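Local coordinates for DUF211 domain-containing protein (Archaeoglobus fulgidus DSM 4304, PDB 3BPD), which is of unknown function but binds magnesium ions and assembles as a heptamer in the crystal, at the interface of chains A and B. Sequence-based numbering; all coordinates share one arbitrary frame. Chains: chain A/B, Uncharacterized protein.

Contact 1: the interface of chains A and B. Residues chain A 22, 25-26; chain B 6, 9, 62, 82.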
ATOM      1  N   ILE A  22      21.307 -14.110  14.408  1.00 38.65           N
ATOM      2  CA  ILE A  22      21.227 -15.245  13.508  1.00 38.23           C
ATOM      3  C   ILE A  22      20.929 -16.522  14.312  1.00 37.06           C
ATOM      4  O   ILE A  22      20.239 -17.424  13.845  1.00 38.08           O
ATOM      5  CB  ILE A  22      22.579 -15.384  12.754  1.00 39.34           C
ATOM      6  CG1 ILE A  22      22.404 -16.233  11.506  1.00 39.45           C
ATOM      7  CG2 ILE A  22      23.656 -15.957  13.679  1.00 39.79           C
ATOM      8  CD1 ILE A  22      22.312 -15.386  10.250  1.00 40.93           C
ATOM      9  N   ALA A  25      17.089 -16.156  16.078  1.00 31.95           N
ATOM     10  CA  ALA A  25      16.089 -16.523  15.095  1.00 33.82           C
ATOM     11  C   ALA A  25      16.121 -18.021  14.848  1.00 34.79           C
ATOM     12  O   ALA A  25      15.078 -18.676  14.768  1.00 34.89           O
ATOM     13  CB  ALA A  25      16.336 -15.765  13.790  1.00 33.64           C
ATOM     14  N   LEU A  26      17.326 -18.565  14.738  1.00 35.32           N
ATOM     15  CA  LEU A  26      17.485 -19.983  14.486  1.00 35.80           C
ATOM     16  C   LEU A  26      16.985 -20.881  15.617  1.00 35.62           C
ATOM     17  O   LEU A  26      16.283 -21.854  15.361  1.00 35.20           O
ATOM     18  CB  LEU A  26      18.944 -20.291  14.183  1.00 37.13           C
ATOM     19  CG  LEU A  26      19.232 -21.736  13.776  1.00 40.08           C
ATOM     20  CD1 LEU A  26      18.366 -22.134  12.571  1.00 39.43           C
ATOM     21  CD2 LEU A  26      20.718 -21.860  13.452  1.00 41.96           C
TER
ATOM     22  N   LEU B   6      17.580 -20.603   8.442  1.00 32.38           N
ATOM     23  CA  LEU B   6      17.745 -19.254   7.900  1.00 30.39           C
ATOM     24  C   LEU B   6      17.064 -19.144   6.538  1.00 29.49           C
ATOM     25  O   LEU B   6      17.431 -19.834   5.597  1.00 28.65           O
ATOM     26  CB  LEU B   6      19.234 -18.935   7.786  1.00 29.45           C
ATOM     27  CG  LEU B   6      19.911 -18.225   8.965  1.00 29.25           C
ATOM     28  CD1 LEU B   6      19.247 -18.546  10.280  1.00 28.69           C
ATOM     29  CD2 LEU B   6      21.359 -18.625   8.991  1.00 28.17           C
ATOM     30  N   LEU B   9      18.097 -12.989   4.939  1.00 26.88           N
ATOM     31  CA  LEU B   9      19.055 -12.173   5.671  1.00 27.44           C
ATOM     32  C   LEU B   9      19.169 -10.794   5.021  1.00 27.04           C
ATOM     33  O   LEU B   9      19.133 -10.671   3.792  1.00 27.58           O
ATOM     34  CB  LEU B   9      20.431 -12.841   5.680  1.00 28.86           C
ATOM     35  CG  LEU B   9      20.671 -14.097   6.518  1.00 29.54           C
ATOM     36  CD1 LEU B   9      22.004 -14.718   6.107  1.00 29.46           C
ATOM     37  CD2 LEU B   9      20.661 -13.742   8.000  1.00 28.34           C
ATOM     38  N   TYR B  62      25.075 -19.201   6.861  1.00 36.23           N
ATOM     39  CA  TYR B  62      25.695 -17.916   7.107  1.00 37.54           C
ATOM     40  C   TYR B  62      27.185 -18.009   6.864  1.00 38.10           C
ATOM     41  O   TYR B  62      27.738 -17.256   6.071  1.00 37.98           O
ATOM     42  CB  TYR B  62      25.436 -17.472   8.544  1.00 38.30           C
ATOM     43  CG  TYR B  62      25.911 -16.071   8.847  1.00 38.26           C
ATOM     44  CD1 TYR B  62      25.271 -14.963   8.301  1.00 39.35           C
ATOM     45  CD2 TYR B  62      27.007 -15.856   9.670  1.00 38.92           C
ATOM     46  CE1 TYR B  62      25.716 -13.676   8.567  1.00 40.49           C
ATOM     47  CE2 TYR B  62      27.461 -14.579   9.943  1.00 40.62           C
ATOM     48  CZ  TYR B  62      26.815 -13.492   9.389  1.00 40.21           C
ATOM     49  OH  TYR B  62      27.290 -12.227   9.656  1.00 41.48           O
ATOM     50  N   VAL B  82      16.669 -10.899  10.049  1.00 26.22           N
ATOM     51  CA  VAL B  82      16.799 -12.333   9.841  1.00 27.17           C
ATOM     52  C   VAL B  82      15.474 -13.065  10.000  1.00 27.35           C
ATOM     53  O   VAL B  82      14.690 -12.811  10.923  1.00 28.46           O
ATOM     54  CB  VAL B  82      17.868 -12.940  10.793  1.00 27.01           C
ATOM     55  CG1 VAL B  82      17.705 -12.356  12.177  1.00 28.67           C
ATOM     56  CG2 VAL B  82      17.751 -14.458  10.832  1.00 24.40           C
TER

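Contact 2: the interface of chains A and B. Residues chain A 38, 40; chain B 8, 81-83, 89-91.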
ATOM      1  N   ASN A  38      10.936 -13.643  12.834  1.00 26.85           N
ATOM      2  CA  ASN A  38      11.544 -12.478  12.209  1.00 28.35           C
ATOM      3  C   ASN A  38      12.240 -11.630  13.258  1.00 27.24           C
ATOM      4  O   ASN A  38      11.609 -11.129  14.189  1.00 27.58           O
ATOM      5  CB  ASN A  38      10.491 -11.617  11.479  1.00 27.76           C
ATOM      6  CG  ASN A  38      11.120 -10.444  10.706  1.00 27.05           C
ATOM      7  OD1 ASN A  38      11.812  -9.608  11.281  1.00 26.32           O
ATOM      8  ND2 ASN A  38      10.874 -10.389   9.395  1.00 27.82           N
ATOM      9  N   HIS A  40      14.306  -8.271  13.803  1.00 28.74           N
ATOM     10  CA  HIS A  40      14.648  -6.977  13.237  1.00 28.27           C
ATOM     11  C   HIS A  40      15.585  -6.269  14.197  1.00 27.97           C
ATOM     12  O   HIS A  40      15.345  -6.232  15.404  1.00 27.60           O
ATOM     13  CB  HIS A  40      13.380  -6.136  13.064  1.00 30.56           C
ATOM     14  CG  HIS A  40      13.635  -4.756  12.546  1.00 32.75           C
ATOM     15  ND1 HIS A  40      14.090  -4.512  11.267  1.00 34.42           N
ATOM     16  CD2 HIS A  40      13.512  -3.544  13.138  1.00 33.69           C
ATOM     17  CE1 HIS A  40      14.236  -3.211  11.096  1.00 34.98           C
ATOM     18  NE2 HIS A  40      13.892  -2.601  12.216  1.00 34.37           N
TER
ATOM     19  N   ARG B   8      15.856 -15.735   5.260  1.00 24.87           N
ATOM     20  CA  ARG B   8      16.221 -14.463   4.668  1.00 25.64           C
ATOM     21  C   ARG B   8      17.163 -13.689   5.564  1.00 26.03           C
ATOM     22  O   ARG B   8      17.051 -13.728   6.789  1.00 24.27           O
ATOM     23  CB  ARG B   8      14.986 -13.612   4.399  1.00 26.50           C
ATOM     24  CG  ARG B   8      15.317 -12.294   3.724  1.00 27.99           C
ATOM     25  CD  ARG B   8      14.074 -11.570   3.239  1.00 28.03           C
ATOM     26  NE  ARG B   8      13.260 -11.067   4.336  1.00 28.27           N
ATOM     27  CZ  ARG B   8      11.961 -10.835   4.235  1.00 26.50           C
ATOM     28  NH1 ARG B   8      11.353 -11.063   3.086  1.00 24.42           N
ATOM     29  NH2 ARG B   8      11.270 -10.414   5.286  1.00 27.89           N
ATOM     30  N   GLU B  81      18.353  -7.770   9.504  1.00 27.68           N
ATOM     31  CA  GLU B  81      17.144  -8.568   9.635  1.00 26.70           C
ATOM     32  C   GLU B  81      17.386 -10.039   9.337  1.00 26.10           C
ATOM     33  O   GLU B  81      18.204 -10.391   8.486  1.00 24.17           O
ATOM     34  CB  GLU B  81      16.040  -8.060   8.719  1.00 26.93           C
ATOM     35  CG  GLU B  81      14.728  -8.776   8.981  1.00 29.09           C
ATOM     36  CD  GLU B  81      13.709  -8.574   7.885  1.00 32.05           C
ATOM     37  OE1 GLU B  81      12.690  -7.881   8.131  1.00 32.71           O
ATOM     38  OE2 GLU B  81      13.932  -9.113   6.776  1.00 31.69           O
ATOM     39  N   VAL B  82      16.669 -10.899  10.049  1.00 26.22           N
ATOM     40  CA  VAL B  82      16.799 -12.333   9.841  1.00 27.17           C
ATOM     41  C   VAL B  82      15.474 -13.065  10.000  1.00 27.35           C
ATOM     42  O   VAL B  82      14.690 -12.811  10.923  1.00 28.46           O
ATOM     43  CB  VAL B  82      17.868 -12.940  10.793  1.00 27.01           C
ATOM     44  CG1 VAL B  82      17.705 -12.356  12.177  1.00 28.67           C
ATOM     45  CG2 VAL B  82      17.751 -14.458  10.832  1.00 24.40           C
ATOM     46  N   VAL B  83      15.218 -13.963   9.065  1.00 27.73           N
ATOM     47  CA  VAL B  83      14.003 -14.752   9.095  1.00 28.77           C
ATOM     48  C   VAL B  83      14.418 -16.209   9.070  1.00 28.90           C
ATOM     49  O   VAL B  83      15.230 -16.620   8.244  1.00 28.49           O
ATOM     50  CB  VAL B  83      13.116 -14.461   7.875  1.00 28.64           C
ATOM     51  CG1 VAL B  83      11.803 -15.244   7.977  1.00 27.76           C
ATOM     52  CG2 VAL B  83      12.858 -12.973   7.779  1.00 28.51           C
ATOM     53  N   VAL B  89       8.319 -14.784   7.761  1.00 25.14           N
ATOM     54  CA  VAL B  89       7.608 -13.840   8.600  1.00 25.21           C
ATOM     55  C   VAL B  89       8.205 -12.453   8.489  1.00 27.91           C
ATOM     56  O   VAL B  89       9.404 -12.268   8.659  1.00 29.65           O
ATOM     57  CB  VAL B  89       7.656 -14.275  10.072  1.00 23.26           C
ATOM     58  CG1 VAL B  89       7.029 -13.224  10.942  1.00 21.41           C
ATOM     59  CG2 VAL B  89       6.946 -15.603  10.244  1.00 22.66           C
ATOM     60  N   GLU B  90       7.350 -11.481   8.208  1.00 30.42           N
ATOM     61  CA  GLU B  90       7.758 -10.093   8.070  1.00 32.47           C
ATOM     62  C   GLU B  90       7.618  -9.389   9.414  1.00 34.51           C
ATOM     63  O   GLU B  90       6.858  -9.828  10.279  1.00 33.90           O
ATOM     64  CB  GLU B  90       6.866  -9.410   7.043  1.00 32.61           C
ATOM     65  CG  GLU B  90       6.861 -10.092   5.693  1.00 34.32           C
ATOM     66  CD  GLU B  90       8.155  -9.870   4.919  1.00 36.12           C
ATOM     67  OE1 GLU B  90       8.374 -10.570   3.904  1.00 37.44           O
ATOM     68  OE2 GLU B  90       8.950  -8.993   5.321  1.00 35.58           O
ATOM     69  N   SER B  91       8.340  -8.288   9.583  1.00 37.68           N
ATOM     70  CA  SER B  91       8.289  -7.542  10.839  1.00 40.42           C
ATOM     71  C   SER B  91       6.984  -6.762  10.975  1.00 41.31           C
ATOM     72  O   SER B  91       6.451  -6.241   9.993  1.00 40.97           O
ATOM     73  CB  SER B  91       9.482  -6.581  10.936  1.00 41.25           C
ATOM     74  OG  SER B  91       9.627  -6.084  12.261  1.00 44.21           O
TER
HETATM   75  O   HOH W   1      10.702  -8.711  13.527  1.00 28.75           O

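Contact 3: the interface of chains A and B. Residues chain A 25-26, 29, 35-37; chain B 84-85.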
ATOM      1  N   ALA A  25      17.089 -16.156  16.078  1.00 31.95           N
ATOM      2  CA  ALA A  25      16.089 -16.523  15.095  1.00 33.82           C
ATOM      3  C   ALA A  25      16.121 -18.021  14.848  1.00 34.79           C
ATOM      4  O   ALA A  25      15.078 -18.676  14.768  1.00 34.89           O
ATOM      5  CB  ALA A  25      16.336 -15.765  13.790  1.00 33.64           C
ATOM      6  N   LEU A  26      17.326 -18.565  14.738  1.00 35.32           N
ATOM      7  CA  LEU A  26      17.485 -19.983  14.486  1.00 35.80           C
ATOM      8  C   LEU A  26      16.985 -20.881  15.617  1.00 35.62           C
ATOM      9  O   LEU A  26      16.283 -21.854  15.361  1.00 35.20           O
ATOM     10  CB  LEU A  26      18.944 -20.291  14.183  1.00 37.13           C
ATOM     11  CG  LEU A  26      19.232 -21.736  13.776  1.00 40.08           C
ATOM     12  CD1 LEU A  26      18.366 -22.134  12.571  1.00 39.43           C
ATOM     13  CD2 LEU A  26      20.718 -21.860  13.452  1.00 41.96           C
ATOM     14  N   SER A  29      13.141 -20.454  16.009  1.00 30.00           N
ATOM     15  CA  SER A  29      12.453 -21.068  14.875  1.00 31.66           C
ATOM     16  C   SER A  29      12.354 -22.574  15.053  1.00 31.28           C
ATOM     17  O   SER A  29      11.539 -23.239  14.422  1.00 30.75           O
ATOM     18  CB  SER A  29      13.196 -20.783  13.564  1.00 34.25           C
ATOM     19  OG  SER A  29      14.306 -21.652  13.386  1.00 35.52           O
ATOM     20  N   ASP A  35       6.043 -21.372  13.478  1.00 38.22           N
ATOM     21  CA  ASP A  35       6.049 -21.480  12.025  1.00 37.38           C
ATOM     22  C   ASP A  35       7.150 -20.618  11.435  1.00 35.78           C
ATOM     23  O   ASP A  35       7.678 -20.919  10.364  1.00 36.71           O
ATOM     24  CB  ASP A  35       4.694 -21.058  11.440  1.00 41.20           C
ATOM     25  CG  ASP A  35       3.562 -22.019  11.812  1.00 44.43           C
ATOM     26  OD1 ASP A  35       3.756 -23.253  11.681  1.00 45.02           O
ATOM     27  OD2 ASP A  35       2.476 -21.540  12.222  1.00 46.36           O
ATOM     28  N   GLY A  36       7.504 -19.543  12.129  1.00 31.98           N
ATOM     29  CA  GLY A  36       8.545 -18.686  11.606  1.00 28.98           C
ATOM     30  C   GLY A  36       8.955 -17.612  12.585  1.00 27.73           C
ATOM     31  O   GLY A  36       8.220 -17.313  13.525  1.00 26.81           O
ATOM     32  N   VAL A  37      10.129 -17.030  12.359  1.00 26.27           N
ATOM     33  CA  VAL A  37      10.639 -16.000  13.240  1.00 24.97           C
ATOM     34  C   VAL A  37      11.326 -14.867  12.503  1.00 25.62           C
ATOM     35  O   VAL A  37      12.194 -15.091  11.658  1.00 24.94           O
ATOM     36  CB  VAL A  37      11.642 -16.580  14.229  1.00 24.37           C
ATOM     37  CG1 VAL A  37      12.100 -15.492  15.180  1.00 22.74           C
ATOM     38  CG2 VAL A  37      11.021 -17.741  14.978  1.00 22.96           C
TER
ATOM     39  N   ALA B  84      13.877 -16.984   9.995  1.00 29.66           N
ATOM     40  CA  ALA B  84      14.197 -18.399  10.055  1.00 30.58           C
ATOM     41  C   ALA B  84      12.928 -19.189  10.350  1.00 30.75           C
ATOM     42  O   ALA B  84      12.012 -18.685  11.013  1.00 30.87           O
ATOM     43  CB  ALA B  84      15.241 -18.650  11.130  1.00 30.16           C
ATOM     44  N   GLY B  85      12.879 -20.423   9.855  1.00 29.95           N
ATOM     45  CA  GLY B  85      11.718 -21.259  10.075  1.00 30.15           C
ATOM     46  C   GLY B  85      11.058 -21.752   8.800  1.00 31.15           C
ATOM     47  O   GLY B  85      11.586 -21.584   7.707  1.00 30.51           O
TER

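Contact 1: the interface of chains A and B
Helix 21-29 of chain A lies against the beta-sheet of chain B, with A:Ile22 pushed into a small apolar pocket made by B:Leu6, B:Leu9 and B:Tyr62. This is a helix-on-sheet subunit contact in a protein whose strand and helix order, beta-alpha-beta-beta-alpha-beta, suggests a ferredoxin-like fold. The working end of A:Ile22 is its long branch. A chi1 of -161° swings CG1 towards chain B and chi2 of 101° sets where CD1 ends, while CG2 stays back. CD1 meets CD2 of B:Leu9 at 3.2 Å, and that leucine crosses the isoleucine at about a right angle. On another flank, CD2 of B:Leu6 reaches CD1 of A:Ile22 at 3.6 Å and also touches CG1, so this leucine supports the branch along its length. B:Tyr62 closes the pocket obliquely: its ring carbon CD1 is 3.6 Å from CD1 of A:Ile22. From within chain B, B:Leu9 may also steady that ring, its CD1 lying in plane at the ring edge. One helical turn further on, CB of A:Ala25 rests 3.5 Å from CG2 of B:Val82, with CG1 of the same valine slightly further off. CB of A:Leu26 stays 4.3 Å from CD1 of B:Leu6, a loose contact. The pocket comes from strand 6-16 and the start of helix 62-71 of chain B, with strand 75-85 supplying B:Val82 beside it, so the chain A helix spans a seam between sheet and helix.

Contact 2: the interface of chains A and B
A:Asn38 plugs into chain B where two edge strands, A 34-44 and B 75-85, run antiparallel and join the sheets of two DUF211 subunits: A:Asn38 pairs with B:Val83, and A:His40 with B:Glu81. The tight part is the asparagine's amide. The side chain leaves its strand with chi1 -175°, carrying the amide into the cleft between the strand and the C-terminal tail of chain B. Its ND2 gives a nearly straight hydrogen bond of 2.5 Å to the backbone O of B:Val89, which lies in the amide plane; seen from the acceptor, the donor is tilted 18° from the carbonyl plane. A weak bond of 3.3 Å runs from ND2 to OE1 of B:Glu81, whose carboxylate plane stands 90° to the amide. CG2 of B:Val83 and the backbone of B:Ser91 pack around the same nitrogen. Behind this sits a charged second shell. B:Arg8 NE makes a salt bridge of 3.2 Å to OE2 of B:Glu81, met nearly along its C-O axis, and so probably holds that carboxylate towards the asparagine. B:Arg8 also grips B:Glu90 end-on, NH2 to OE2 at 2.7 Å and NH1 to OE1 at 3.1 Å, tying the tail to strand 6-16. The other side is looser and is bridged by a water. Water 1 links O and OD1 of A:Asn38, each at 2.7 Å, to the hydroxyl OG of B:Ser91 at 3.1 Å, while CB of A:His40 lies near the same OG.

Contact 3: the interface of chains A and B
B:Ala84 lays its methyl against helix 21-29 of chain A, while its backbone pairs with strand 34-44, at the end of the antiparallel strand pairing that joins these DUF211 subunits. CB of B:Ala84 lies 3.8 Å from CB of A:Ser29 and 4.1 Å from CB of A:Ala25, so both helix residues flank the small side chain. The carbonyl O of A:Ala25 comes nearest to CB of B:Ala84, at 3.6 Å, so the apolar centre is partly backbone. CB of A:Ser29 extends the apolar surface along the backbone of chain B, standing 3.8 Å from CA of B:Gly85. The serine hydroxyl is turned back on its own helix: OG, placed between the backbone N and the carbonyl carbon (chi1 80°), donates a 2.8 Å hydrogen bond to O of A:Leu26, leaving the CB to make the serine's nearest contact with B:Ala84. Further out, the backbones take over. A:Val37 and B:Ala84 exchange a pair of hydrogen bonds: A:Val37 N gives to B:Ala84 O at 2.8 Å, and B:Ala84 N gives to A:Val37 O at 3.0 Å. At the outer rim A:Gly36 is the antiparallel bridge partner of B:Gly85.

The three contacts form one continuous interface: the C-alpha centres of contact 1 lie about 8 Å from those of contact 2 and of contact 3, and contacts 2 and 3 are about 9 Å apart. B:Val82 belongs to contacts 1 and 2; A:Ala25 and A:Leu26 to contacts 1 and 3. Strand 75-85 of chain B runs through all three, facing helix 21-29 of chain A on one side and pairing with strand 34-44 along its edge. The two chains use different surfaces, which would let copies join head to tail, perhaps into a ring of the seven in the assembly.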